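PDB 2PL2: hypothetical conserved protein TTC0263, which is of unknown function but is an all-helical tetratricopeptide repeat protein, of a family whose members commonly serve as scaffolds for protein-protein interaction. Local coordinates for residues A[55-66]-A[78-86]; A[167-178]-A[187-197]. All coordinates share one frame; numbering follows the deposited sequence.

How the contacts relate
Both contacts join helices that follow one another in the chain, and they lie in series. From the N terminus, three helices precede helix 55-68, which turns back through a short connection so that helix 73-88 packs against it; contact 1 closes this loop. The chain then runs through four more helices before helix 167-180 meets helix 185-195 in contact 2, close to the C-terminal end of the model. Neither loop encloses or crosses the other. The contacts lie on opposite sides of the chain's centre, about 31 Å apart between centres and about 13 Å between nearest atoms, and the four helices from 93 to 164 lie between them along the chain.

Contact 1: residues A[55-66]-A[78-86]; sequences VNPALENGKTLV and VLSEAYVAL
L59 packs into a hollow formed by L79, A82, Y83 and L86, joining two consecutive, nearly antiparallel helices of the tetratricopeptide repeat (TPR) fold by knobs-into-holes packing. The axes of 55-66 and 78-86 approach to 8.2 Å at an angle of 149°. With CG anti to the backbone N (chi1 174°), the L59 side chain swings from the flank of its helix toward the partner. Its CD1 branch reaches over one face of the Y83 ring, offset toward the rim, and makes a CH-pi contact in which L59 CD1 is 4.0 Å from the ring centroid. L59 CD1 also lies 3.7 Å from L79 CD1 and touches the A82 methyl, while CD2 turns to L86 CD1. L79 returns the interlock, sitting among L59, G62, K63 and V66. With its own CG likewise opposite the backbone N (chi1 -171°), L79 divides its branches: CD1 meets L59 and the aliphatic CG of K63, whereas L79 CD2 meets V66 CG2 at 3.9 Å, the two side chains crossing at about a right angle.

The backbones come closest at G62, whose CA is 4.6 Å from the CA of L79. As G62 lacks a side chain, V78 CG1 lies close against the CA of G62 and against A58 O, one turn earlier. Y83 also packs on Q102 and A103 of helix 93-113, while V78 rests on A46 of helix 39-51; the pair is thus held between its sequence neighbours in the repeat array. At the N-terminal end of helix 55-68, V55 spreads its two methyls over different residues: CG2 lies against the A85 methyl, and V55 CG1 touches L86 CD2 at 3.6 Å.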
loop_
_atom_site.group_PDB
_atom_site.type_symbol
_atom_site.label_atom_id
_atom_site.label_comp_id
_atom_site.label_asym_id
_atom_site.label_seq_id
_atom_site.Cartn_x
_atom_site.Cartn_y
_atom_site.Cartn_z
ATOM N N VAL A 55 -1.358 -5.025 -9.871
ATOM C CA VAL A 55 -1.164 -4.193 -11.057
ATOM C C VAL A 55 -1.723 -4.704 -12.399
ATOM O O VAL A 55 -2.737 -4.202 -12.894
ATOM C CB VAL A 55 0.341 -3.877 -11.259
ATOM C CG1 VAL A 55 0.520 -2.917 -12.432
ATOM C CG2 VAL A 55 0.930 -3.277 -9.988
ATOM N N ASN A 56 -1.053 -5.693 -12.982
ATOM C CA ASN A 56 -1.465 -6.230 -14.271
ATOM C C ASN A 56 -2.973 -6.380 -14.447
ATOM O O ASN A 56 -3.536 -5.920 -15.439
ATOM C CB ASN A 56 -0.749 -7.555 -14.529
ATOM C CG ASN A 56 0.763 -7.399 -14.524
ATOM O OD1 ASN A 56 1.315 -6.554 -15.236
ATOM N ND2 ASN A 56 1.439 -8.208 -13.718
ATOM N N PRO A 57 -3.652 -7.022 -13.490
ATOM C CA PRO A 57 -5.105 -7.196 -13.596
ATOM C C PRO A 57 -5.883 -5.873 -13.700
ATOM O O PRO A 57 -6.944 -5.809 -14.334
ATOM C CB PRO A 57 -5.444 -7.970 -12.324
ATOM C CG PRO A 57 -4.229 -8.826 -12.132
ATOM C CD PRO A 57 -3.104 -7.844 -12.394
ATOM N N ALA A 58 -5.347 -4.828 -13.069
ATOM C CA ALA A 58 -5.978 -3.515 -13.074
ATOM C C ALA A 58 -5.653 -2.780 -14.357
ATOM O O ALA A 58 -6.447 -1.970 -14.836
ATOM C CB ALA A 58 -5.513 -2.702 -11.877
ATOM N N LEU A 59 -4.472 -3.049 -14.901
ATOM C CA LEU A 59 -4.050 -2.432 -16.148
ATOM C C LEU A 59 -4.926 -3.014 -17.258
ATOM O O LEU A 59 -5.312 -2.316 -18.191
ATOM C CB LEU A 59 -2.581 -2.756 -16.427
ATOM C CG LEU A 59 -1.993 -2.303 -17.772
ATOM C CD1 LEU A 59 -1.736 -0.799 -17.752
ATOM C CD2 LEU A 59 -0.685 -3.048 -18.036
ATOM N N GLU A 60 -5.245 -4.298 -17.134
ATOM C CA GLU A 60 -6.062 -4.992 -18.119
ATOM C C GLU A 60 -7.525 -4.564 -18.063
ATOM O O GLU A 60 -8.207 -4.541 -19.092
ATOM C CB GLU A 60 -5.941 -6.505 -17.915
ATOM C CG GLU A 60 -6.414 -7.330 -19.099
ATOM C CD GLU A 60 -5.854 -6.824 -20.426
ATOM O OE1 GLU A 60 -4.611 -6.742 -20.574
ATOM O OE2 GLU A 60 -6.673 -6.501 -21.321
ATOM N N ASN A 61 -8.005 -4.232 -16.867
ATOM C CA ASN A 61 -9.388 -3.784 -16.688
ATOM C C ASN A 61 -9.544 -2.336 -17.150
ATOM O O ASN A 61 -10.604 -1.937 -17.629
ATOM C CB ASN A 61 -9.811 -3.911 -15.223
ATOM C CG ASN A 61 -10.326 -5.299 -14.882
ATOM O OD1 ASN A 61 -10.325 -5.707 -13.720
ATOM N ND2 ASN A 61 -10.782 -6.026 -15.894
ATOM N N GLY A 62 -8.487 -1.550 -16.988
ATOM C CA GLY A 62 -8.523 -0.175 -17.431
ATOM C C GLY A 62 -8.571 -0.177 -18.948
ATOM O O GLY A 62 -9.311 0.606 -19.559
ATOM N N LYS A 63 -7.774 -1.068 -19.546
ATOM C CA LYS A 63 -7.708 -1.228 -20.996
ATOM C C LYS A 63 -9.075 -1.552 -21.573
ATOM O O LYS A 63 -9.498 -0.937 -22.529
ATOM C CB LYS A 63 -6.728 -2.338 -21.372
ATOM C CG LYS A 63 -5.265 -1.895 -21.395
ATOM C CD LYS A 63 -4.319 -3.068 -21.615
ATOM C CE LYS A 63 -2.901 -2.555 -21.859
ATOM N NZ LYS A 63 -1.876 -3.632 -21.864
ATOM N N THR A 64 -9.764 -2.516 -20.981
ATOM C CA THR A 64 -11.088 -2.907 -21.465
ATOM C C THR A 64 -12.151 -1.861 -21.127
ATOM O O THR A 64 -13.264 -1.900 -21.651
ATOM C CB THR A 64 -11.500 -4.310 -20.917
ATOM O OG1 THR A 64 -12.930 -4.434 -20.908
ATOM C CG2 THR A 64 -10.983 -4.514 -19.523
ATOM N N LEU A 65 -11.800 -0.908 -20.273
ATOM C CA LEU A 65 -12.743 0.138 -19.904
ATOM C C LEU A 65 -12.685 1.271 -20.911
ATOM O O LEU A 65 -13.706 1.847 -21.267
ATOM C CB LEU A 65 -12.429 0.667 -18.516
ATOM C CG LEU A 65 -13.124 -0.060 -17.379
ATOM C CD1 LEU A 65 -12.525 0.382 -16.042
ATOM C CD2 LEU A 65 -14.623 0.244 -17.457
ATOM N N VAL A 66 -11.484 1.588 -21.368
ATOM C CA VAL A 66 -11.301 2.652 -22.348
ATOM C C VAL A 66 -11.677 2.155 -23.738
ATOM O O VAL A 66 -12.084 2.933 -24.604
ATOM C CB VAL A 66 -9.829 3.139 -22.364
ATOM C CG1 VAL A 66 -9.594 4.084 -23.529
ATOM C CG2 VAL A 66 -9.507 3.840 -21.039
ATOM N N VAL A 78 -8.167 4.656 -13.896
ATOM C CA VAL A 78 -7.635 3.351 -13.518
ATOM C C VAL A 78 -6.336 3.095 -14.277
ATOM O O VAL A 78 -5.282 2.892 -13.683
ATOM C CB VAL A 78 -8.653 2.243 -13.846
ATOM C CG1 VAL A 78 -8.007 0.882 -13.728
ATOM C CG2 VAL A 78 -9.843 2.352 -12.904
ATOM N N LEU A 79 -6.428 3.135 -15.597
ATOM C CA LEU A 79 -5.292 2.928 -16.485
ATOM C C LEU A 79 -4.137 3.867 -16.135
ATOM O O LEU A 79 -2.976 3.477 -16.151
ATOM C CB LEU A 79 -5.762 3.161 -17.929
ATOM C CG LEU A 79 -4.890 2.840 -19.140
ATOM C CD1 LEU A 79 -4.419 1.402 -19.082
ATOM C CD2 LEU A 79 -5.714 3.077 -20.398
ATOM N N SER A 80 -4.474 5.107 -15.816
ATOM C CA SER A 80 -3.494 6.122 -15.455
ATOM C C SER A 80 -2.689 5.768 -14.204
ATOM O O SER A 80 -1.461 5.889 -14.188
ATOM C CB SER A 80 -4.202 7.453 -15.234
ATOM O OG SER A 80 -3.326 8.385 -14.641
ATOM N N GLU A 81 -3.384 5.351 -13.149
ATOM C CA GLU A 81 -2.724 4.988 -11.898
ATOM C C GLU A 81 -1.921 3.701 -12.059
ATOM O O GLU A 81 -0.875 3.524 -11.437
ATOM C CB GLU A 81 -3.764 4.821 -10.789
ATOM C CG GLU A 81 -4.281 6.135 -10.238
ATOM C CD GLU A 81 -5.770 6.108 -9.968
ATOM O OE1 GLU A 81 -6.245 5.074 -9.441
ATOM O OE2 GLU A 81 -6.462 7.117 -10.272
ATOM N N ALA A 82 -2.416 2.806 -12.905
ATOM C CA ALA A 82 -1.748 1.546 -13.163
ATOM C C ALA A 82 -0.358 1.777 -13.748
ATOM O O ALA A 82 0.594 1.087 -13.370
ATOM C CB ALA A 82 -2.590 0.699 -14.101
ATOM N N TYR A 83 -0.230 2.745 -14.653
ATOM C CA TYR A 83 1.076 3.032 -15.248
ATOM C C TYR A 83 2.050 3.610 -14.225
ATOM O O TYR A 83 3.260 3.364 -14.299
ATOM C CB TYR A 83 0.952 4.000 -16.432
ATOM C CG TYR A 83 0.422 3.342 -17.681
ATOM C CD1 TYR A 83 1.081 2.246 -18.249
ATOM C CD2 TYR A 83 -0.762 3.781 -18.273
ATOM C CE1 TYR A 83 0.566 1.601 -19.363
ATOM C CE2 TYR A 83 -1.284 3.142 -19.387
ATOM C CZ TYR A 83 -0.617 2.055 -19.929
ATOM O OH TYR A 83 -1.144 1.410 -21.022
ATOM N N VAL A 84 1.528 4.391 -13.282
ATOM C CA VAL A 84 2.361 4.978 -12.236
ATOM C C VAL A 84 2.906 3.876 -11.322
ATOM O O VAL A 84 4.071 3.898 -10.942
ATOM C CB VAL A 84 1.569 6.007 -11.379
ATOM C CG1 VAL A 84 2.397 6.426 -10.180
ATOM C CG2 VAL A 84 1.203 7.230 -12.226
ATOM N N ALA A 85 2.060 2.916 -10.971
ATOM C CA ALA A 85 2.494 1.831 -10.112
ATOM C C ALA A 85 3.654 1.134 -10.806
ATOM O O ALA A 85 4.686 0.861 -10.194
ATOM C CB ALA A 85 1.343 0.852 -9.874
ATOM N N LEU A 86 3.470 0.858 -12.094
ATOM C CA LEU A 86 4.485 0.210 -12.919
ATOM C C LEU A 86 5.759 1.058 -12.987
ATOM O O LEU A 86 6.850 0.528 -13.191
ATOM C CB LEU A 86 3.950 -0.003 -14.332
ATOM C CG LEU A 86 2.844 -1.034 -14.549
ATOM C CD1 LEU A 86 2.198 -0.824 -15.917
ATOM C CD2 LEU A 86 3.436 -2.425 -14.439
#

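Contact 2: residues A[167-178]-A[187-197]; sequences LDEALAQYAKAL and LRVRYASALLL
Y174 and Y191 interlock at the middle of the contact, each a knob in a hole of the opposite helix. The two side chains differ in first torsion: Y174 has CG beside its backbone N (chi1 -78°), whereas Y191 has CG anti to it (chi1 -174°). The Y174 ring consequently lies with one face over the backbone at R190 and Y191, with L187 CD1 at its edge, and Y174 CE1 is 3.6 Å from R190 CB. Y191 instead directs its ring between L171, A175 and L178, Y191 CD1 approaching Y174 CB at 3.5 Å.

L178 and L187 lie alongside each other, pointing opposite ways, with L178 CD2 3.7 Å from L187 CB. The other branch of L178, CD1, reaches Y191 CD2, while L187 CD2 settles against A177. Toward the other end, L171 CD2 touches both A194 CB and L195 CD2.

The axes of 167-178 and 187-195 run nearly antiparallel, at 157°, near the C-terminal end of this TPR array. Helix 151-164 backs the pair through A158 and E159 against Y174 and S155 against L187, and the second subunit packs on helix 185-195 through its L15 and L18.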
loop_
_atom_site.group_PDB
_atom_site.type_symbol
_atom_site.label_atom_id
_atom_site.label_comp_id
_atom_site.label_asym_id
_atom_site.label_seq_id
_atom_site.Cartn_x
_atom_site.Cartn_y
_atom_site.Cartn_z
ATOM N N LEU A 167 9.530 24.433 1.647
ATOM C CA LEU A 167 9.074 23.982 2.955
ATOM C C LEU A 167 8.008 24.875 3.603
ATOM O O LEU A 167 6.946 24.395 4.025
ATOM C CB LEU A 167 10.282 23.841 3.885
ATOM C CG LEU A 167 10.525 22.466 4.502
ATOM C CD1 LEU A 167 11.935 22.399 5.048
ATOM C CD2 LEU A 167 9.492 22.209 5.595
ATOM N N ASP A 168 8.278 26.172 3.688
ATOM C CA ASP A 168 7.313 27.068 4.300
ATOM C C ASP A 168 5.957 26.976 3.626
ATOM O O ASP A 168 4.928 26.988 4.295
ATOM C CB ASP A 168 7.825 28.509 4.266
ATOM C CG ASP A 168 9.002 28.719 5.192
ATOM O OD1 ASP A 168 8.957 28.184 6.323
ATOM O OD2 ASP A 168 9.963 29.417 4.803
ATOM N N GLU A 169 5.974 26.874 2.302
ATOM C CA GLU A 169 4.752 26.780 1.504
ATOM C C GLU A 169 4.063 25.427 1.680
ATOM O O GLU A 169 2.836 25.331 1.650
ATOM C CB GLU A 169 5.081 27.032 0.029
ATOM C CG GLU A 169 5.397 28.505 -0.286
ATOM C CD GLU A 169 6.013 28.720 -1.666
ATOM O OE1 GLU A 169 7.208 28.396 -1.836
ATOM O OE2 GLU A 169 5.305 29.213 -2.576
ATOM N N ALA A 170 4.855 24.379 1.875
ATOM C CA ALA A 170 4.293 23.047 2.088
ATOM C C ALA A 170 3.536 23.075 3.418
ATOM O O ALA A 170 2.370 22.669 3.505
ATOM C CB ALA A 170 5.413 21.997 2.134
ATOM N N LEU A 171 4.206 23.574 4.453
ATOM C CA LEU A 171 3.596 23.671 5.768
ATOM C C LEU A 171 2.301 24.483 5.694
ATOM O O LEU A 171 1.305 24.126 6.319
ATOM C CB LEU A 171 4.583 24.320 6.749
ATOM C CG LEU A 171 5.898 23.550 6.939
ATOM C CD1 LEU A 171 6.883 24.394 7.700
ATOM C CD2 LEU A 171 5.635 22.249 7.670
ATOM N N ALA A 172 2.310 25.563 4.914
ATOM C CA ALA A 172 1.120 26.401 4.771
ATOM C C ALA A 172 -0.048 25.640 4.170
ATOM O O ALA A 172 -1.202 25.854 4.555
ATOM C CB ALA A 172 1.435 27.634 3.916
ATOM N N GLN A 173 0.242 24.753 3.224
ATOM C CA GLN A 173 -0.813 23.963 2.588
ATOM C C GLN A 173 -1.381 22.901 3.535
ATOM O O GLN A 173 -2.579 22.567 3.462
ATOM C CB GLN A 173 -0.294 23.311 1.301
ATOM C CG GLN A 173 -0.083 24.308 0.145
ATOM C CD GLN A 173 -1.390 24.847 -0.379
ATOM O OE1 GLN A 173 -2.458 24.320 -0.078
ATOM N NE2 GLN A 173 -1.318 25.896 -1.179
ATOM N N TYR A 174 -0.540 22.373 4.426
ATOM C CA TYR A 174 -1.025 21.376 5.386
ATOM C C TYR A 174 -1.927 22.079 6.399
ATOM O O TYR A 174 -3.007 21.579 6.750
ATOM C CB TYR A 174 0.146 20.685 6.115
ATOM C CG TYR A 174 0.862 19.615 5.302
ATOM C CD1 TYR A 174 0.161 18.548 4.757
ATOM C CD2 TYR A 174 2.240 19.637 5.139
ATOM C CE1 TYR A 174 0.806 17.537 4.075
ATOM C CE2 TYR A 174 2.905 18.629 4.460
ATOM C CZ TYR A 174 2.178 17.573 3.929
ATOM O OH TYR A 174 2.810 16.552 3.244
ATOM N N ALA A 175 -1.478 23.247 6.867
ATOM C CA ALA A 175 -2.239 24.042 7.845
ATOM C C ALA A 175 -3.640 24.327 7.295
ATOM O O ALA A 175 -4.633 24.274 8.027
ATOM C CB ALA A 175 -1.508 25.346 8.143
ATOM N N LYS A 176 -3.721 24.619 5.999
ATOM C CA LYS A 176 -5.014 24.877 5.373
ATOM C C LYS A 176 -5.816 23.579 5.286
ATOM O O LYS A 176 -6.983 23.521 5.681
ATOM C CB LYS A 176 -4.829 25.446 3.965
ATOM C CG LYS A 176 -6.149 25.839 3.315
ATOM C CD LYS A 176 -6.867 26.900 4.152
ATOM C CE LYS A 176 -8.340 27.011 3.799
ATOM N NZ LYS A 176 -8.564 27.507 2.410
ATOM N N ALA A 177 -5.181 22.536 4.754
ATOM C CA ALA A 177 -5.821 21.230 4.627
ATOM C C ALA A 177 -6.377 20.808 5.977
ATOM O O ALA A 177 -7.490 20.294 6.061
ATOM C CB ALA A 177 -4.815 20.191 4.108
ATOM N N LEU A 178 -5.612 21.048 7.040
ATOM C CA LEU A 178 -6.069 20.691 8.388
ATOM C C LEU A 178 -7.229 21.540 8.899
ATOM O O LEU A 178 -7.911 21.147 9.838
ATOM C CB LEU A 178 -4.905 20.723 9.385
ATOM C CG LEU A 178 -4.180 19.368 9.420
ATOM C CD1 LEU A 178 -2.825 19.509 10.048
ATOM C CD2 LEU A 178 -5.047 18.350 10.173
ATOM N N LEU A 187 -3.497 13.548 7.935
ATOM C CA LEU A 187 -3.003 14.901 7.715
ATOM C C LEU A 187 -2.056 15.391 8.836
ATOM O O LEU A 187 -1.005 15.974 8.554
ATOM C CB LEU A 187 -4.200 15.847 7.562
ATOM C CG LEU A 187 -4.067 16.973 6.535
ATOM C CD1 LEU A 187 -3.417 16.466 5.263
ATOM C CD2 LEU A 187 -5.457 17.537 6.259
ATOM N N ARG A 188 -2.407 15.134 10.096
ATOM C CA ARG A 188 -1.562 15.571 11.216
ATOM C C ARG A 188 -0.165 14.988 11.159
ATOM O O ARG A 188 0.815 15.693 11.375
ATOM C CB ARG A 188 -2.209 15.214 12.548
ATOM C CG ARG A 188 -3.501 15.945 12.792
ATOM C CD ARG A 188 -4.094 15.563 14.133
ATOM N NE ARG A 188 -5.266 16.371 14.453
ATOM C CZ ARG A 188 -6.073 16.129 15.475
ATOM N NH1 ARG A 188 -5.827 15.104 16.272
ATOM N NH2 ARG A 188 -7.132 16.895 15.685
ATOM N N VAL A 189 -0.068 13.701 10.846
ATOM C CA VAL A 189 1.228 13.046 10.738
ATOM C C VAL A 189 2.104 13.657 9.641
ATOM O O VAL A 189 3.303 13.818 9.830
ATOM C CB VAL A 189 1.073 11.520 10.450
ATOM C CG1 VAL A 189 2.476 10.862 10.308
ATOM C CG2 VAL A 189 0.295 10.847 11.576
ATOM N N ARG A 190 1.525 13.989 8.490
ATOM C CA ARG A 190 2.327 14.563 7.412
ATOM C C ARG A 190 2.800 15.937 7.824
ATOM O O ARG A 190 3.941 16.309 7.570
ATOM C CB ARG A 190 1.510 14.664 6.120
ATOM C CG ARG A 190 1.259 13.328 5.429
ATOM C CD ARG A 190 -0.005 13.405 4.603
ATOM N NE ARG A 190 -0.350 12.131 3.983
ATOM C CZ ARG A 190 0.170 11.685 2.842
ATOM N NH1 ARG A 190 1.068 12.416 2.183
ATOM N NH2 ARG A 190 -0.211 10.504 2.357
ATOM N N TYR A 191 1.913 16.693 8.464
ATOM C CA TYR A 191 2.238 18.040 8.926
ATOM C C TYR A 191 3.377 17.937 9.931
ATOM O O TYR A 191 4.396 18.624 9.810
ATOM C CB TYR A 191 1.005 18.656 9.577
ATOM C CG TYR A 191 1.154 20.096 9.963
ATOM C CD1 TYR A 191 1.901 20.977 9.181
ATOM C CD2 TYR A 191 0.475 20.603 11.070
ATOM C CE1 TYR A 191 1.957 22.328 9.492
ATOM C CE2 TYR A 191 0.524 21.942 11.385
ATOM C CZ TYR A 191 1.262 22.801 10.593
ATOM O OH TYR A 191 1.281 24.138 10.892
ATOM N N ALA A 192 3.205 17.045 10.906
ATOM C CA ALA A 192 4.222 16.816 11.940
ATOM C C ALA A 192 5.542 16.421 11.298
ATOM O O ALA A 192 6.572 17.070 11.493
ATOM C CB ALA A 192 3.766 15.716 12.910
ATOM N N SER A 193 5.508 15.357 10.511
ATOM C CA SER A 193 6.717 14.894 9.854
ATOM C C SER A 193 7.359 16.001 9.024
ATOM O O SER A 193 8.586 16.081 8.921
ATOM C CB SER A 193 6.404 13.687 8.975
ATOM O OG SER A 193 7.603 13.126 8.496
ATOM N N ALA A 194 6.531 16.862 8.438
ATOM C CA ALA A 194 7.051 17.962 7.640
ATOM C C ALA A 194 7.691 18.985 8.568
ATOM O O ALA A 194 8.763 19.495 8.267
ATOM C CB ALA A 194 5.935 18.605 6.815
ATOM N N LEU A 195 7.035 19.286 9.691
ATOM C CA LEU A 195 7.573 20.248 10.657
ATOM C C LEU A 195 8.965 19.786 11.075
ATOM O O LEU A 195 9.837 20.603 11.365
ATOM C CB LEU A 195 6.640 20.386 11.876
ATOM C CG LEU A 195 5.352 21.201 11.656
ATOM C CD1 LEU A 195 4.407 21.028 12.834
ATOM C CD2 LEU A 195 5.699 22.672 11.455
ATOM N N LEU A 196 9.188 18.475 11.070
ATOM C CA LEU A 196 10.500 17.942 11.411
ATOM C C LEU A 196 11.475 18.410 10.359
ATOM O O LEU A 196 12.619 17.956 10.313
ATOM C CB LEU A 196 10.479 16.416 11.436
ATOM C CG LEU A 196 9.897 15.736 12.682
ATOM C CD1 LEU A 196 9.930 14.206 12.501
ATOM C CD2 LEU A 196 10.711 16.152 13.916
ATOM N N LEU A 197 10.999 19.337 9.525
ATOM C CA LEU A 197 11.741 19.942 8.419
ATOM C C LEU A 197 12.965 19.163 7.975
ATOM O O LEU A 197 12.841 18.475 6.938
ATOM C CB LEU A 197 12.138 21.386 8.775
ATOM C CG LEU A 197 12.814 21.669 10.121
ATOM C CD1 LEU A 197 14.194 22.276 9.913
ATOM C CD2 LEU A 197 11.947 22.605 10.925
#